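Lipid-transfer protein (PDB 6OK1) is of unestablished function but has the thiolase fold and forms a four-chain assembly. Local coordinates at residues Thr16-Asn21 and Gly220-Val225; Gly84-Thr89 and His346-Ile351; Phe111-Gly116 and Cys215-Gly220; Pro185-Tyr190 and Leu340-Ile345. All coordinates share one frame; numbering follows the deposited sequence.

Contact 1. Residues Thr16-Asn21 and Gly220-Val225; sequences TEFSKN and GGQALV
Phe18 turns the edge of its ring to the backbone of Gly220 and Gly221 and to the amide end of Gln222, where the loop leaving strand 8-15 passes the start of strand 219-228, its antiparallel neighbour in the central mixed sheet of the thiolase fold. CG lies beside the backbone N and anti to the carbonyl carbon (chi1 -53°), and the ring leads back toward the strand. Its CE1 comes 3.7 Å from Gly221 O, near the ring plane. CZ meets Gln222 OE1 at the same 3.7 Å, again edge-on, with ring and amide planes 61° apart. The Gln222 amide is held from its other end, NE2 donating 3.2 Å to Ala223 O almost in the amide plane. Thr16 supplies the polar grip. Its N donates to Gly221 O at 3.1 Å, while its hydroxyl is set between the backbone N and the carbonyl carbon. Glu17 O and Phe18 CD1 lie on the side of Gly220 where a side chain would project. The Glu17 carboxylate forms a salt bridge with Arg24. Thr16 OG1 is doubly engaged: it accepts from Gly221 N at 2.9 Å and donates at 2.8 Å to Glu17 O, lying above that carbonyl plane.

Contact 2. Residues Gly84-Thr89 and His346-Ile351; sequences GAACGT and HGMNGI
The N-terminal parts of helices 86-98 and 348-359, the pair buried at the heart of the five-layered thiolase fold, meet where Ala86 packs against Met348 and Ile351. Gly347 occupies the N-cap of the second helix. Ala86 CB points toward 346-351 and reaches His346 O at 3.4 Å, so the methyl sits against the backbone just ahead of that helix. On one flank of it lies Met348, whose chain bends at chi2 (-66°) and places SD 3.8 Å from Ala86 CB. Beyond the sulfur, CE approaches Thr89 OG1 at 3.7 Å, the two side chains crossing obliquely. Ile351 CD1 comes to 3.3 Å from Ala86 O and also packs on Cys87, whose SG is 4.0 Å from that methyl. The same carbonyl is the acceptor for Thr89 OG1 at 2.8 Å, one turn along its own helix. OG1 stands between its backbone N and carbonyl carbon (chi1 69°), which turns it back to that oxygen. Apolar packing thus joins the two helices. Around them, Thr89 and Met348 rest on Phe54 of strand 50-54, Met348 and Ile351 on Leu224 of strand 219-228, and Cys87 and Ile351 on Leu385 of strand 382-388.

Contact 3. Residues Phe111-Gly116 and Cys215-Gly220; sequences FNERSG and CQESDG
Asp219 gathers the turn after strand 104-112 with its carboxylate. OD1 accepts from Arg114 N at 2.9 Å, nearly in line with the C-O bond, and from Ser115 N at 3.0 Å on the syn side, 16° out of the carboxylate plane. OD2 accepts from Ser22 N; Ser115 OG also lies 2.5 Å from it, a bond so short that its detail is doubtful. Asn112 OD1, itself an acceptor, lies close to Asp219 OD2 without bonding to it and takes its hydrogen bond from Ser22 OG; ND2 donates to Arg24 O. Ser218 O accepts weak bonds from Glu113 N and Arg114 N, and Ser218 OG pairs with Tyr344 N. One water accepts from Ser218 N at 2.9 Å and donates to Glu113 OE2; others join Glu217 OE2 weakly to Glu113 O, and Arg114 NE to Gln216 OE1, the latter bond weak. In one of two modelled Glu113 conformers, OE2 makes that water bond and another to His346 NE2, and CG covers the Phe111 ring, all provisional. Before the turn, Phe111 N donates to Gly220 O and Gly220 N to Phe111 O, each at 2.9 Å. This antiparallel hydrogen-bonded pair, then the non-hydrogen-bonded pair Asn112 with Asp219, joins neighbouring strands of the thiolase-fold sheet.

Contact 4. Residues Pro185-Tyr190 and Leu340-Ile345; sequences PKAWFY and LGEAYI
Phe189 presents the edge of its ring to Gly341 O, with CD2 3.7 Å away, while Trp188 CD1 sits 3.8 Å above the centre of one ring face. Phe189 CE2 in turn lies at the edge of the indole, in its plane. The Tyr190 ring has Pro185 CA over the centre of one face. These rings belong to a type I beta turn, Ala187 to Tyr190, in the loop after helix 167-182, which the contact joins to the short helix 338-341 and the residues that follow it, and so to the C-terminal half of the thiolase fold. The turn is fastened through its backbone. Trp188 N donates to Glu342 O at 3.0 Å, in the carbonyl plane and on a lone pair, and Phe189 N gives a weak bond to Gly341 O. Trp188 CG is anti to the backbone N (chi1 -173°), and the indole leads away from 340-345 to a cation-pi contact with Lys20; Phe189 makes another with Arg178. Glu342 extends beside Ala187, its carboxylate taken up by Asn184 through OE2 and by Asn349 through OE1. The Ala187 methyl packs against the Gly341-Glu342 backbone, CB standing 3.5 Å from Gly341 O and 3.6 Å from Glu342 CA.

How the contacts relate
From the N terminus, 16-21 opens contact 1, which closes on 220-225 and encloses contact 3, formed by 111-116 and 215-220; the two share Gly220 on strand 219-228. Contact 2 starts at 84-89 and closes last, on 346-351, so that contacts 3 and 4 both nest inside it. Contact 1 crosses contacts 2 and 4, and contact 3 crosses contact 4. Contacts 1 and 3 lie at one end of strand 219-228 within the N-terminal thiolase domain, whereas 2 and 4 join it to the C-terminal one. The pieces touch: Phe18 reaches Ala343 and Asn349, Lys20 NZ probably bonds to Glu217 O, and the continuous run 340-351 carries contact 4 into contact 2.

Contact 1. Residues Thr16-Asn21 and Gly220-Val225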
loop_
_atom_site.group_PDB
_atom_site.type_symbol
_atom_site.label_atom_id
_atom_site.label_comp_id
_atom_site.label_asym_id
_atom_site.label_seq_id
_atom_site.Cartn_x
_atom_site.Cartn_y
_atom_site.Cartn_z
ATOM N N THR A 16 6.876 5.498 -20.927
ATOM C CA THR A 16 7.228 6.826 -21.386
ATOM C C THR A 16 8.700 6.808 -21.736
ATOM O O THR A 16 9.405 5.826 -21.478
ATOM C CB THR A 16 6.966 7.892 -20.311
ATOM O OG1 THR A 16 7.881 7.723 -19.217
ATOM C CG2 THR A 16 5.546 7.791 -19.804
ATOM N N GLU A 17 9.183 7.914 -22.289
ATOM C CA GLU A 17 10.615 8.127 -22.297
ATOM C C GLU A 17 11.096 8.234 -20.858
ATOM O O GLU A 17 10.368 8.705 -19.975
ATOM C CB GLU A 17 10.977 9.388 -23.102
ATOM C CG GLU A 17 10.968 10.689 -22.316
ATOM C CD GLU A 17 9.568 11.168 -21.932
ATOM O OE1 GLU A 17 8.579 10.627 -22.475
ATOM O OE2 GLU A 17 9.475 12.102 -21.092
ATOM N N PHE A 18 12.287 7.702 -20.607
ATOM C CA PHE A 18 12.972 7.857 -19.338
ATOM C C PHE A 18 13.913 9.047 -19.451
ATOM O O PHE A 18 14.746 9.094 -20.366
ATOM C CB PHE A 18 13.750 6.581 -18.989
ATOM C CG PHE A 18 12.910 5.335 -19.024
ATOM C CD1 PHE A 18 11.594 5.377 -18.605
ATOM C CD2 PHE A 18 13.428 4.124 -19.472
ATOM C CE1 PHE A 18 10.803 4.226 -18.618
ATOM C CE2 PHE A 18 12.650 2.962 -19.459
ATOM C CZ PHE A 18 11.333 3.026 -19.037
ATOM N N SER A 19 13.790 10.006 -18.540
ATOM C CA SER A 19 14.558 11.240 -18.694
ATOM C C SER A 19 14.971 11.764 -17.327
ATOM O O SER A 19 14.830 11.084 -16.303
ATOM C CB SER A 19 13.735 12.286 -19.458
ATOM O OG SER A 19 12.761 12.859 -18.610
ATOM N N LYS A 20 15.527 12.975 -17.321
ATOM C CA LYS A 20 15.814 13.705 -16.102
ATOM C C LYS A 20 14.871 14.885 -15.914
ATOM O O LYS A 20 15.046 15.659 -14.967
ATOM C CB LYS A 20 17.265 14.204 -16.108
ATOM C CG LYS A 20 18.272 13.115 -16.433
ATOM C CD LYS A 20 18.243 12.005 -15.388
ATOM C CE LYS A 20 19.291 10.930 -15.705
ATOM N NZ LYS A 20 19.202 9.739 -14.816
ATOM N N ASN A 21 13.896 15.038 -16.794
ATOM C CA ASN A 21 12.858 16.046 -16.638
ATOM C C ASN A 21 11.708 15.753 -17.582
ATOM O O ASN A 21 11.766 16.057 -18.780
ATOM C CB ASN A 21 13.404 17.454 -16.898
ATOM C CG ASN A 21 12.286 18.516 -16.907
ATOM O OD1 ASN A 21 11.313 18.405 -16.170
ATOM N ND2 ASN A 21 12.426 19.524 -17.760
ATOM N N GLY A 220 9.887 9.120 -15.263
ATOM C CA GLY A 220 9.292 8.253 -16.256
ATOM C C GLY A 220 8.260 7.310 -15.667
ATOM O O GLY A 220 8.046 7.258 -14.453
ATOM N N GLY A 221 7.624 6.573 -16.567
ATOM C CA GLY A 221 6.593 5.602 -16.191
ATOM C C GLY A 221 6.725 4.318 -16.983
ATOM O O GLY A 221 7.175 4.312 -18.130
ATOM N N GLN A 222 6.343 3.207 -16.335
ATOM C CA GLN A 222 6.405 1.870 -16.914
ATOM C C GLN A 222 5.138 1.115 -16.546
ATOM O O GLN A 222 4.712 1.144 -15.385
ATOM C CB GLN A 222 7.625 1.096 -16.406
ATOM C CG GLN A 222 7.724 -0.329 -16.887
ATOM C CD GLN A 222 8.200 -0.427 -18.328
ATOM O OE1 GLN A 222 9.327 -0.040 -18.649
ATOM N NE2 GLN A 222 7.359 -0.991 -19.186
ATOM N N ALA A 223 4.562 0.401 -17.524
ATOM C CA ALA A 223 3.359 -0.389 -17.287
ATOM C C ALA A 223 3.478 -1.736 -17.979
ATOM O O ALA A 223 4.263 -1.910 -18.907
ATOM C CB ALA A 223 2.090 0.328 -17.778
ATOM N N LEU A 224 2.727 -2.707 -17.458
ATOM C CA LEU A 224 2.763 -4.102 -17.897
ATOM C C LEU A 224 1.338 -4.636 -17.851
ATOM O O LEU A 224 0.658 -4.435 -16.846
ATOM C CB LEU A 224 3.642 -4.960 -16.975
ATOM C CG LEU A 224 5.040 -4.439 -16.633
ATOM C CD1 LEU A 224 5.582 -5.116 -15.410
ATOM C CD2 LEU A 224 6.009 -4.647 -17.789
ATOM N N VAL A 225 0.903 -5.340 -18.909
ATOM C CA VAL A 225 -0.442 -5.915 -19.000
ATOM C C VAL A 225 -0.360 -7.424 -18.797
ATOM O O VAL A 225 0.356 -8.119 -19.525
ATOM C CB VAL A 225 -1.096 -5.600 -20.358
ATOM C CG1 VAL A 225 -2.419 -6.335 -20.493
ATOM C CG2 VAL A 225 -1.329 -4.114 -20.476
#

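Contact 2. Residues Gly84-Thr89 and His346-Ile351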
loop_
_atom_site.group_PDB
_atom_site.type_symbol
_atom_site.label_atom_id
_atom_site.label_comp_id
_atom_site.label_asym_id
_atom_site.label_seq_id
_atom_site.Cartn_x
_atom_site.Cartn_y
_atom_site.Cartn_z
ATOM N N GLY A 84 11.496 -3.158 -3.984
ATOM C CA GLY A 84 11.261 -4.559 -3.624
ATOM C C GLY A 84 9.986 -5.100 -4.239
ATOM O O GLY A 84 9.799 -6.317 -4.402
ATOM N N ALA A 85 9.060 -4.191 -4.544
ATOM C CA ALA A 85 7.730 -4.567 -4.971
ATOM C C ALA A 85 7.584 -4.906 -6.452
ATOM O O ALA A 85 6.532 -5.420 -6.845
ATOM C CB ALA A 85 6.762 -3.409 -4.662
ATOM N N ALA A 86 8.570 -4.594 -7.290
ATOM C CA ALA A 86 8.328 -4.569 -8.725
ATOM C C ALA A 86 7.770 -5.891 -9.233
ATOM O O ALA A 86 6.768 -5.918 -9.954
ATOM C CB ALA A 86 9.624 -4.217 -9.462
ATOM N N CYS A 87 8.422 -7.000 -8.886
ATOM C CA CYS A 87 7.957 -8.301 -9.359
ATOM C C CYS A 87 6.707 -8.754 -8.604
ATOM O O CYS A 87 5.865 -9.469 -9.165
ATOM C CB CYS A 87 9.087 -9.304 -9.221
ATOM S SG CYS A 87 10.415 -9.005 -10.424
ATOM N N GLY A 88 6.566 -8.317 -7.353
ATOM C CA GLY A 88 5.345 -8.566 -6.609
ATOM C C GLY A 88 4.097 -8.012 -7.267
ATOM O O GLY A 88 3.025 -8.620 -7.163
ATOM N N THR A 89 4.201 -6.872 -7.970
ATOM C CA THR A 89 3.002 -6.357 -8.628
ATOM C C THR A 89 2.537 -7.327 -9.696
ATOM O O THR A 89 1.331 -7.548 -9.884
ATOM C CB THR A 89 3.210 -4.963 -9.242
ATOM O OG1 THR A 89 4.099 -5.028 -10.365
ATOM C CG2 THR A 89 3.679 -3.953 -8.203
ATOM N N HIS A 346 12.577 1.815 -10.434
ATOM C CA HIS A 346 12.399 0.899 -9.309
ATOM C C HIS A 346 12.076 -0.513 -9.795
ATOM O O HIS A 346 11.193 -1.191 -9.243
ATOM C CB HIS A 346 11.330 1.432 -8.355
ATOM C CG HIS A 346 11.706 2.718 -7.688
ATOM N ND1 HIS A 346 11.006 3.234 -6.616
ATOM C CD2 HIS A 346 12.706 3.597 -7.942
ATOM C CE1 HIS A 346 11.564 4.373 -6.238
ATOM N NE2 HIS A 346 12.592 4.617 -7.029
ATOM N N GLY A 347 12.826 -0.973 -10.813
ATOM C CA GLY A 347 12.813 -2.352 -11.275
ATOM C C GLY A 347 11.801 -2.663 -12.357
ATOM O O GLY A 347 11.933 -3.682 -13.045
ATOM N N MET A 348 10.796 -1.809 -12.529
ATOM C CA MET A 348 9.720 -2.129 -13.460
ATOM C C MET A 348 10.206 -2.212 -14.894
ATOM O O MET A 348 9.741 -3.070 -15.661
ATOM C CB MET A 348 8.612 -1.097 -13.319
ATOM C CG MET A 348 7.930 -1.166 -11.981
ATOM S SD MET A 348 6.978 -2.713 -11.695
ATOM C CE MET A 348 5.427 -2.342 -12.499
ATOM N N ASN A 349 11.133 -1.331 -15.283
ATOM C CA ASN A 349 11.675 -1.393 -16.630
ATOM C C ASN A 349 12.510 -2.652 -16.854
ATOM O O ASN A 349 12.620 -3.104 -17.991
ATOM C CB ASN A 349 12.484 -0.124 -16.963
ATOM C CG ASN A 349 13.571 0.189 -15.939
ATOM O OD1 ASN A 349 13.348 0.110 -14.742
ATOM N ND2 ASN A 349 14.752 0.587 -16.423
ATOM N N GLY A 350 13.014 -3.278 -15.792
ATOM C CA GLY A 350 13.690 -4.555 -15.955
ATOM C C GLY A 350 12.736 -5.684 -16.291
ATOM O O GLY A 350 13.086 -6.599 -17.040
ATOM N N ILE A 351 11.531 -5.654 -15.727
ATOM C CA ILE A 351 10.542 -6.658 -16.108
ATOM C C ILE A 351 10.226 -6.519 -17.589
ATOM O O ILE A 351 10.118 -7.509 -18.307
ATOM C CB ILE A 351 9.276 -6.539 -15.227
ATOM C CG1 ILE A 351 9.642 -6.697 -13.740
ATOM C CG2 ILE A 351 8.266 -7.598 -15.614
ATOM C CD1 ILE A 351 8.499 -6.416 -12.742
#

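Contact 3. Residues Phe111-Gly116 and Cys215-Gly220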
loop_
_atom_site.group_PDB
_atom_site.type_symbol
_atom_site.label_atom_id
_atom_site.label_comp_id
_atom_site.label_asym_id
_atom_site.label_seq_id
_atom_site.Cartn_x
_atom_site.Cartn_y
_atom_site.Cartn_z
ATOM N N PHE A 111 6.876 8.183 -11.916
ATOM C CA PHE A 111 7.267 9.234 -10.991
ATOM C C PHE A 111 8.203 10.225 -11.664
ATOM O O PHE A 111 8.782 9.963 -12.731
ATOM C CB PHE A 111 7.923 8.666 -9.715
ATOM C CG PHE A 111 8.952 7.580 -9.946
ATOM C CD1 PHE A 111 9.995 7.734 -10.852
ATOM C CD2 PHE A 111 8.922 6.427 -9.166
ATOM C CE1 PHE A 111 10.970 6.736 -11.014
ATOM C CE2 PHE A 111 9.895 5.429 -9.306
ATOM C CZ PHE A 111 10.921 5.584 -10.248
ATOM N N ASN A 112 8.352 11.371 -11.004
ATOM C CA ASN A 112 9.385 12.347 -11.317
ATOM C C ASN A 112 10.418 12.369 -10.198
ATOM O O ASN A 112 10.509 13.316 -9.431
ATOM C CB ASN A 112 8.766 13.725 -11.475
ATOM C CG ASN A 112 7.956 13.841 -12.731
ATOM O OD1 ASN A 112 8.383 13.399 -13.803
ATOM N ND2 ASN A 112 6.768 14.427 -12.615
ATOM N N GLU A 113 11.204 11.310 -10.091
ATOM C CA GLU A 113 12.183 11.243 -9.015
ATOM C C GLU A 113 13.392 12.130 -9.260
ATOM O O GLU A 113 14.052 12.504 -8.299
ATOM C CB GLU A 113 12.663 9.800 -8.793
ATOM C CG GLU A 113 11.709 8.937 -8.009
ATOM C CD GLU A 113 12.410 7.994 -7.062
ATOM O OE1 GLU A 113 11.962 7.920 -5.907
ATOM O OE2 GLU A 113 13.397 7.329 -7.458
ATOM N N ARG A 114 13.701 12.469 -10.514
ATOM C CA ARG A 114 14.822 13.371 -10.763
ATOM C C ARG A 114 14.428 14.836 -10.667
ATOM O O ARG A 114 15.170 15.633 -10.088
ATOM C CB ARG A 114 15.427 13.104 -12.137
ATOM C CG ARG A 114 16.807 13.792 -12.317
ATOM C CD ARG A 114 17.821 13.201 -11.363
ATOM N NE ARG A 114 19.134 13.837 -11.349
ATOM C CZ ARG A 114 19.435 14.953 -10.690
ATOM N NH1 ARG A 114 18.488 15.651 -10.079
ATOM N NH2 ARG A 114 20.697 15.374 -10.656
ATOM N N SER A 115 13.257 15.195 -11.197
ATOM C CA SER A 115 12.828 16.583 -11.236
ATOM C C SER A 115 11.899 16.988 -10.096
ATOM O O SER A 115 11.701 18.190 -9.888
ATOM C CB SER A 115 12.134 16.880 -12.563
ATOM O OG SER A 115 10.917 16.145 -12.722
ATOM N N GLY A 116 11.327 16.040 -9.358
ATOM C CA GLY A 116 10.383 16.391 -8.294
ATOM C C GLY A 116 11.107 16.816 -7.025
ATOM O O GLY A 116 12.200 16.344 -6.722
ATOM N N CYS A 215 23.193 4.166 -9.155
ATOM C CA CYS A 215 22.376 4.647 -10.267
ATOM C C CYS A 215 21.878 6.073 -9.977
ATOM O O CYS A 215 21.856 6.543 -8.839
ATOM C CB CYS A 215 21.202 3.687 -10.554
ATOM S SG CYS A 215 19.853 3.807 -9.397
ATOM N N GLN A 216 21.519 6.782 -11.034
ATOM C CA GLN A 216 20.933 8.110 -10.887
ATOM C C GLN A 216 19.413 7.987 -10.852
ATOM O O GLN A 216 18.836 6.973 -11.258
ATOM C CB GLN A 216 21.330 9.018 -12.055
ATOM C CG GLN A 216 22.832 9.289 -12.244
ATOM C CD GLN A 216 23.093 10.358 -13.316
ATOM O OE1 GLN A 216 22.165 10.980 -13.823
ATOM N NE2 GLN A 216 24.355 10.565 -13.661
ATOM N N GLU A 217 18.763 9.038 -10.375
ATOM C CA GLU A 217 17.313 9.050 -10.381
ATOM C C GLU A 217 16.768 9.403 -11.767
ATOM O O GLU A 217 17.451 9.993 -12.615
ATOM C CB GLU A 217 16.798 10.040 -9.351
ATOM C CG GLU A 217 17.372 9.779 -7.954
ATOM C CD GLU A 217 16.761 10.628 -6.892
ATOM O OE1 GLU A 217 16.886 11.868 -6.987
ATOM O OE2 GLU A 217 16.155 10.044 -5.964
ATOM N N SER A 218 15.494 9.045 -11.976
ATOM C CA SER A 218 14.843 9.153 -13.266
ATOM C C SER A 218 13.441 9.725 -13.124
ATOM O O SER A 218 12.793 9.595 -12.081
ATOM C CB SER A 218 14.716 7.792 -13.951
ATOM O OG SER A 218 15.968 7.148 -14.130
ATOM N N ASP A 219 12.978 10.344 -14.213
ATOM C CA ASP A 219 11.578 10.651 -14.438
ATOM C C ASP A 219 11.061 9.680 -15.494
ATOM O O ASP A 219 11.726 9.448 -16.512
ATOM C CB ASP A 219 11.369 12.068 -14.972
ATOM C CG ASP A 219 11.645 13.173 -13.960
ATOM O OD1 ASP A 219 12.046 12.933 -12.798
ATOM O OD2 ASP A 219 11.417 14.339 -14.368
ATOM N N GLY A 220 9.887 9.120 -15.263
ATOM C CA GLY A 220 9.292 8.253 -16.256
ATOM C C GLY A 220 8.260 7.310 -15.667
ATOM O O GLY A 220 8.046 7.258 -14.453
HETATM O O HOH W 1 14.437 7.250 -10.016
HETATM O O HOH W 2 13.781 11.173 -5.080
HETATM O O HOH W 3 21.632 12.783 -11.807
#

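Contact 4. Residues Pro185-Tyr190 and Leu340-Ile345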
loop_
_atom_site.group_PDB
_atom_site.type_symbol
_atom_site.label_atom_id
_atom_site.label_comp_id
_atom_site.label_asym_id
_atom_site.label_seq_id
_atom_site.Cartn_x
_atom_site.Cartn_y
_atom_site.Cartn_z
ATOM N N PRO A 185 18.991 2.405 -27.325
ATOM C CA PRO A 185 18.599 3.805 -27.568
ATOM C C PRO A 185 17.711 4.384 -26.487
ATOM O O PRO A 185 17.606 5.613 -26.383
ATOM C CB PRO A 185 17.858 3.734 -28.917
ATOM C CG PRO A 185 18.415 2.509 -29.597
ATOM C CD PRO A 185 18.681 1.535 -28.477
ATOM N N LYS A 186 17.047 3.544 -25.697
ATOM C CA LYS A 186 16.171 4.032 -24.633
ATOM C C LYS A 186 16.924 4.346 -23.350
ATOM O O LYS A 186 16.356 4.977 -22.451
ATOM C CB LYS A 186 15.092 2.995 -24.330
ATOM C CG LYS A 186 14.213 2.623 -25.509
ATOM C CD LYS A 186 13.378 3.798 -25.961
ATOM C CE LYS A 186 12.453 3.401 -27.121
ATOM N NZ LYS A 186 11.666 4.560 -27.638
ATOM N N ALA A 187 18.173 3.916 -23.254
ATOM C CA ALA A 187 18.962 4.048 -22.039
ATOM C C ALA A 187 19.545 5.444 -21.902
ATOM O O ALA A 187 19.918 6.093 -22.889
ATOM C CB ALA A 187 20.091 3.012 -22.038
ATOM N N TRP A 188 19.642 5.912 -20.653
ATOM C CA TRP A 188 20.201 7.238 -20.448
ATOM C C TRP A 188 21.638 7.291 -20.913
ATOM O O TRP A 188 22.095 8.331 -21.397
ATOM C CB TRP A 188 20.130 7.662 -18.981
ATOM C CG TRP A 188 20.560 9.085 -18.830
ATOM C CD1 TRP A 188 21.709 9.541 -18.265
ATOM C CD2 TRP A 188 19.850 10.243 -19.299
ATOM N NE1 TRP A 188 21.763 10.912 -18.344
ATOM C CE2 TRP A 188 20.631 11.365 -18.974
ATOM C CE3 TRP A 188 18.629 10.435 -19.965
ATOM C CZ2 TRP A 188 20.236 12.667 -19.282
ATOM C CZ3 TRP A 188 18.233 11.739 -20.274
ATOM C CH2 TRP A 188 19.050 12.837 -19.941
ATOM N N PHE A 189 22.365 6.184 -20.786
ATOM C CA PHE A 189 23.769 6.147 -21.166
ATOM C C PHE A 189 23.984 5.454 -22.508
ATOM O O PHE A 189 25.036 4.850 -22.750
ATOM C CB PHE A 189 24.588 5.510 -20.053
ATOM C CG PHE A 189 24.631 6.357 -18.804
ATOM C CD1 PHE A 189 25.383 7.538 -18.763
ATOM C CD2 PHE A 189 23.897 5.997 -17.689
ATOM C CE1 PHE A 189 25.412 8.332 -17.628
ATOM C CE2 PHE A 189 23.922 6.798 -16.542
ATOM C CZ PHE A 189 24.683 7.949 -16.508
ATOM N N TYR A 190 23.001 5.556 -23.389
ATOM C CA TYR A 190 23.181 5.196 -24.789
ATOM C C TYR A 190 24.467 5.812 -25.334
ATOM O O TYR A 190 24.727 7.001 -25.139
ATOM C CB TYR A 190 21.967 5.685 -25.583
ATOM C CG TYR A 190 21.955 5.313 -27.060
ATOM C CD1 TYR A 190 22.201 4.010 -27.477
ATOM C CD2 TYR A 190 21.669 6.263 -28.023
ATOM C CE1 TYR A 190 22.150 3.664 -28.831
ATOM C CE2 TYR A 190 21.614 5.927 -29.364
ATOM C CZ TYR A 190 21.870 4.633 -29.760
ATOM O OH TYR A 190 21.823 4.327 -31.095
ATOM N N LEU A 340 21.112 0.841 -13.444
ATOM C CA LEU A 340 22.315 1.673 -13.444
ATOM C C LEU A 340 22.529 2.353 -14.793
ATOM O O LEU A 340 22.949 3.517 -14.848
ATOM C CB LEU A 340 23.533 0.812 -13.101
ATOM C CG LEU A 340 24.805 1.567 -12.770
ATOM C CD1 LEU A 340 24.866 1.873 -11.299
ATOM C CD2 LEU A 340 26.025 0.783 -13.205
ATOM N N GLY A 341 22.234 1.648 -15.882
ATOM C CA GLY A 341 22.528 2.103 -17.234
ATOM C C GLY A 341 21.343 2.588 -18.051
ATOM O O GLY A 341 21.496 3.476 -18.893
ATOM N N GLU A 342 20.159 2.002 -17.856
ATOM C CA GLU A 342 18.982 2.431 -18.624
ATOM C C GLU A 342 18.239 3.519 -17.856
ATOM O O GLU A 342 18.171 4.668 -18.300
ATOM C CB GLU A 342 18.056 1.252 -18.938
ATOM C CG GLU A 342 16.805 1.715 -19.694
ATOM C CD GLU A 342 15.870 0.594 -20.071
ATOM O OE1 GLU A 342 15.129 0.154 -19.187
ATOM O OE2 GLU A 342 15.850 0.170 -21.241
ATOM N N ALA A 343 17.684 3.172 -16.697
ATOM C CA ALA A 343 16.826 4.077 -15.956
ATOM C C ALA A 343 16.440 3.408 -14.650
ATOM O O ALA A 343 16.308 2.180 -14.595
ATOM C CB ALA A 343 15.550 4.426 -16.732
ATOM N N TYR A 344 16.230 4.227 -13.625
ATOM C CA TYR A 344 15.819 3.757 -12.298
ATOM C C TYR A 344 14.305 3.926 -12.175
ATOM O O TYR A 344 13.807 4.897 -11.611
ATOM C CB TYR A 344 16.558 4.539 -11.220
ATOM C CG TYR A 344 16.387 4.073 -9.786
ATOM C CD1 TYR A 344 16.177 2.733 -9.463
ATOM C CD2 TYR A 344 16.464 4.991 -8.757
ATOM C CE1 TYR A 344 16.049 2.336 -8.119
ATOM C CE2 TYR A 344 16.345 4.608 -7.429
ATOM C CZ TYR A 344 16.143 3.273 -7.124
ATOM O OH TYR A 344 16.043 2.904 -5.804
ATOM N N ILE A 345 13.559 2.955 -12.719
ATOM C CA ILE A 345 12.114 2.937 -12.531
ATOM C C ILE A 345 11.777 1.853 -11.503
ATOM O O ILE A 345 10.809 1.090 -11.652
ATOM C CB ILE A 345 11.373 2.722 -13.861
ATOM C CG1 ILE A 345 12.038 3.544 -14.984
ATOM C CG2 ILE A 345 9.920 3.117 -13.687
ATOM C CD1 ILE A 345 12.015 5.076 -14.766
#